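Local coordinates for sporozoite surface protein 2 (Plasmodium vivax, PDB 4HQO) that probably serves as an adhesive receptor of the sporozoite surface in the gliding motility of the malaria parasite, at residues D20-V25 against Q127-M132. The protein carries 4 engineered substitutions. Residues are numbered along the deposited sequence; the frame is centred on the assembly and turned at random.
Sequences DLYLLV and QLVILM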
loop_
_atom_site.group_PDB
_atom_site.type_symbol
_atom_site.label_atom_id
_atom_site.label_comp_id
_atom_site.label_asym_id
_atom_site.label_seq_id
_atom_site.Cartn_x
_atom_site.Cartn_y
_atom_site.Cartn_z
ATOM N N ASP A 20 -0.082 -0.436 -2.496
ATOM C CA ASP A 20 0.389 -1.821 -2.490
ATOM C C ASP A 20 -0.796 -2.683 -2.892
ATOM O O ASP A 20 -1.777 -2.769 -2.154
ATOM C CB ASP A 20 0.871 -2.243 -1.110
ATOM C CG ASP A 20 2.182 -1.608 -0.729
ATOM O OD1 ASP A 20 2.981 -1.278 -1.635
ATOM O OD2 ASP A 20 2.415 -1.454 0.488
ATOM N N LEU A 21 -0.717 -3.288 -4.072
ATOM C CA LEU A 21 -1.856 -3.990 -4.650
ATOM C C LEU A 21 -1.580 -5.489 -4.675
ATOM O O LEU A 21 -0.678 -5.952 -5.362
ATOM C CB LEU A 21 -2.124 -3.465 -6.060
ATOM C CG LEU A 21 -3.487 -3.725 -6.716
ATOM C CD1 LEU A 21 -3.680 -2.755 -7.880
ATOM C CD2 LEU A 21 -3.595 -5.140 -7.222
ATOM N N TYR A 22 -2.365 -6.231 -3.909
ATOM C CA TYR A 22 -2.168 -7.661 -3.743
ATOM C C TYR A 22 -3.181 -8.366 -4.628
ATOM O O TYR A 22 -4.371 -8.359 -4.344
ATOM C CB TYR A 22 -2.367 -8.052 -2.272
ATOM C CG TYR A 22 -1.505 -7.261 -1.305
ATOM C CD1 TYR A 22 -1.961 -6.069 -0.751
ATOM C CD2 TYR A 22 -0.237 -7.710 -0.941
ATOM C CE1 TYR A 22 -1.176 -5.346 0.137
ATOM C CE2 TYR A 22 0.555 -6.991 -0.058
ATOM C CZ TYR A 22 0.079 -5.808 0.479
ATOM O OH TYR A 22 0.864 -5.079 1.352
ATOM N N LEU A 23 -2.708 -8.934 -5.729
ATOM C CA LEU A 23 -3.585 -9.598 -6.683
ATOM C C LEU A 23 -3.579 -11.095 -6.404
ATOM O O LEU A 23 -2.563 -11.770 -6.611
ATOM C CB LEU A 23 -3.121 -9.309 -8.111
ATOM C CG LEU A 23 -3.912 -9.863 -9.296
ATOM C CD1 LEU A 23 -5.399 -9.598 -9.140
ATOM C CD2 LEU A 23 -3.396 -9.239 -10.591
ATOM N N LEU A 24 -4.709 -11.603 -5.914
ATOM C CA LEU A 24 -4.820 -13.009 -5.503
ATOM C C LEU A 24 -5.673 -13.736 -6.536
ATOM O O LEU A 24 -6.860 -13.431 -6.702
ATOM C CB LEU A 24 -5.466 -13.120 -4.125
ATOM C CG LEU A 24 -4.930 -12.215 -3.005
ATOM C CD1 LEU A 24 -5.655 -12.498 -1.667
ATOM C CD2 LEU A 24 -3.431 -12.383 -2.848
ATOM N N VAL A 25 -5.059 -14.674 -7.248
ATOM C CA VAL A 25 -5.711 -15.297 -8.397
ATOM C C VAL A 25 -6.057 -16.760 -8.111
ATOM O O VAL A 25 -5.187 -17.564 -7.764
ATOM C CB VAL A 25 -4.841 -15.191 -9.679
ATOM C CG1 VAL A 25 -5.563 -15.812 -10.867
ATOM C CG2 VAL A 25 -4.490 -13.727 -9.973
ATOM N N GLN A 127 -3.513 -0.017 0.965
ATOM C CA GLN A 127 -3.426 -1.470 0.907
ATOM C C GLN A 127 -4.661 -1.991 0.175
ATOM O O GLN A 127 -5.772 -1.894 0.690
ATOM C CB GLN A 127 -3.348 -2.049 2.325
ATOM C CG GLN A 127 -2.141 -1.571 3.130
ATOM C CD GLN A 127 -0.824 -1.921 2.444
ATOM O OE1 GLN A 127 -0.566 -3.080 2.128
ATOM N NE2 GLN A 127 0.006 -0.914 2.196
ATOM N N LEU A 128 -4.479 -2.523 -1.033
ATOM C CA LEU A 128 -5.623 -2.940 -1.838
ATOM C C LEU A 128 -5.496 -4.398 -2.256
ATOM O O LEU A 128 -4.546 -4.779 -2.939
ATOM C CB LEU A 128 -5.784 -2.058 -3.081
ATOM C CG LEU A 128 -6.799 -2.567 -4.118
ATOM C CD1 LEU A 128 -8.250 -2.614 -3.574
ATOM C CD2 LEU A 128 -6.731 -1.746 -5.393
ATOM N N VAL A 129 -6.452 -5.220 -1.838
ATOM C CA VAL A 129 -6.469 -6.607 -2.281
ATOM C C VAL A 129 -7.477 -6.783 -3.399
ATOM O O VAL A 129 -8.643 -6.407 -3.260
ATOM C CB VAL A 129 -6.830 -7.587 -1.155
ATOM C CG1 VAL A 129 -6.914 -9.007 -1.716
ATOM C CG2 VAL A 129 -5.801 -7.518 -0.030
ATOM N N ILE A 130 -7.032 -7.346 -4.514
ATOM C CA ILE A 130 -7.976 -7.753 -5.543
ATOM C C ILE A 130 -8.055 -9.274 -5.537
ATOM O O ILE A 130 -7.070 -9.956 -5.811
ATOM C CB ILE A 130 -7.572 -7.224 -6.929
ATOM C CG1 ILE A 130 -7.578 -5.694 -6.927
ATOM C CG2 ILE A 130 -8.513 -7.755 -8.000
ATOM C CD1 ILE A 130 -7.251 -5.094 -8.279
ATOM N N LEU A 131 -9.225 -9.798 -5.186
ATOM C CA LEU A 131 -9.425 -11.239 -5.081
ATOM C C LEU A 131 -10.226 -11.741 -6.281
ATOM O O LEU A 131 -11.401 -11.404 -6.432
ATOM C CB LEU A 131 -10.146 -11.576 -3.767
ATOM C CG LEU A 131 -10.519 -13.041 -3.522
ATOM C CD1 LEU A 131 -9.275 -13.916 -3.364
ATOM C CD2 LEU A 131 -11.434 -13.144 -2.291
ATOM N N MET A 132 -9.584 -12.530 -7.143
ATOM C CA MET A 132 -10.257 -13.078 -8.320
ATOM C C MET A 132 -10.612 -14.531 -8.070
ATOM O O MET A 132 -9.717 -15.367 -7.963
ATOM C CB MET A 132 -9.356 -12.991 -9.555
ATOM C CG MET A 132 -9.096 -11.593 -10.039
ATOM S SD MET A 132 -7.922 -11.554 -11.406
ATOM C CE MET A 132 -8.664 -12.696 -12.528
#
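Y22 and D20 hold the two ends of the side-chain amide of Q127. The phenol OH of Y22, carried there by its long rigid ring, donates to OE1 of Q127 at 2.6 Å, in the plane of that carbonyl, and OE1 in turn lies in the plane of the ring at its edge. The other end of the amide, NE2, gives a nearly straight bond to OD2 of D20 (3.0 Å), on the anti side but 28° out of the carboxylate plane. Glutamine suits this place because one flat group offers both an acceptor and a donor; its chain, bent at chi2 (-59°), brings the amide over to the neighbouring strand, and the two bonds together fix its flip. The short acid D20 offers OD2 to NE2 while OD1 forms a salt bridge with R122, and NE2 also bonds to A125 O, so this buried polar end has partners beyond the pair.

Between the backbones, five N-H...O bonds run from L128 N to D20 O through to M132 N and L24 O, joining two parallel central strands of the Rossmann-like von Willebrand factor A domain, with strand 58-65 beyond 20-25 and strand 156-161 beyond 127-132.

Apolar side chains, mostly branched, fill the rest and bring no polar group needing a partner. Packing is closest where CD1 of L24 reaches CG1 of V129 at 3.7 Å, on the face covered by helix 105-117, and where L21 CD2 meets I130 CD1 at 3.8 Å on the reverse face. There L23 CD1 also touches CG2 of I130 and, at 3.9 Å, SD of M132, whose flexible thioether chain suits the space beneath helix 33-49. No side of this contact faces solvent; its looser part, as far as side chains go, is the pair V25 and M132, CG2 to SD 4.3 Å.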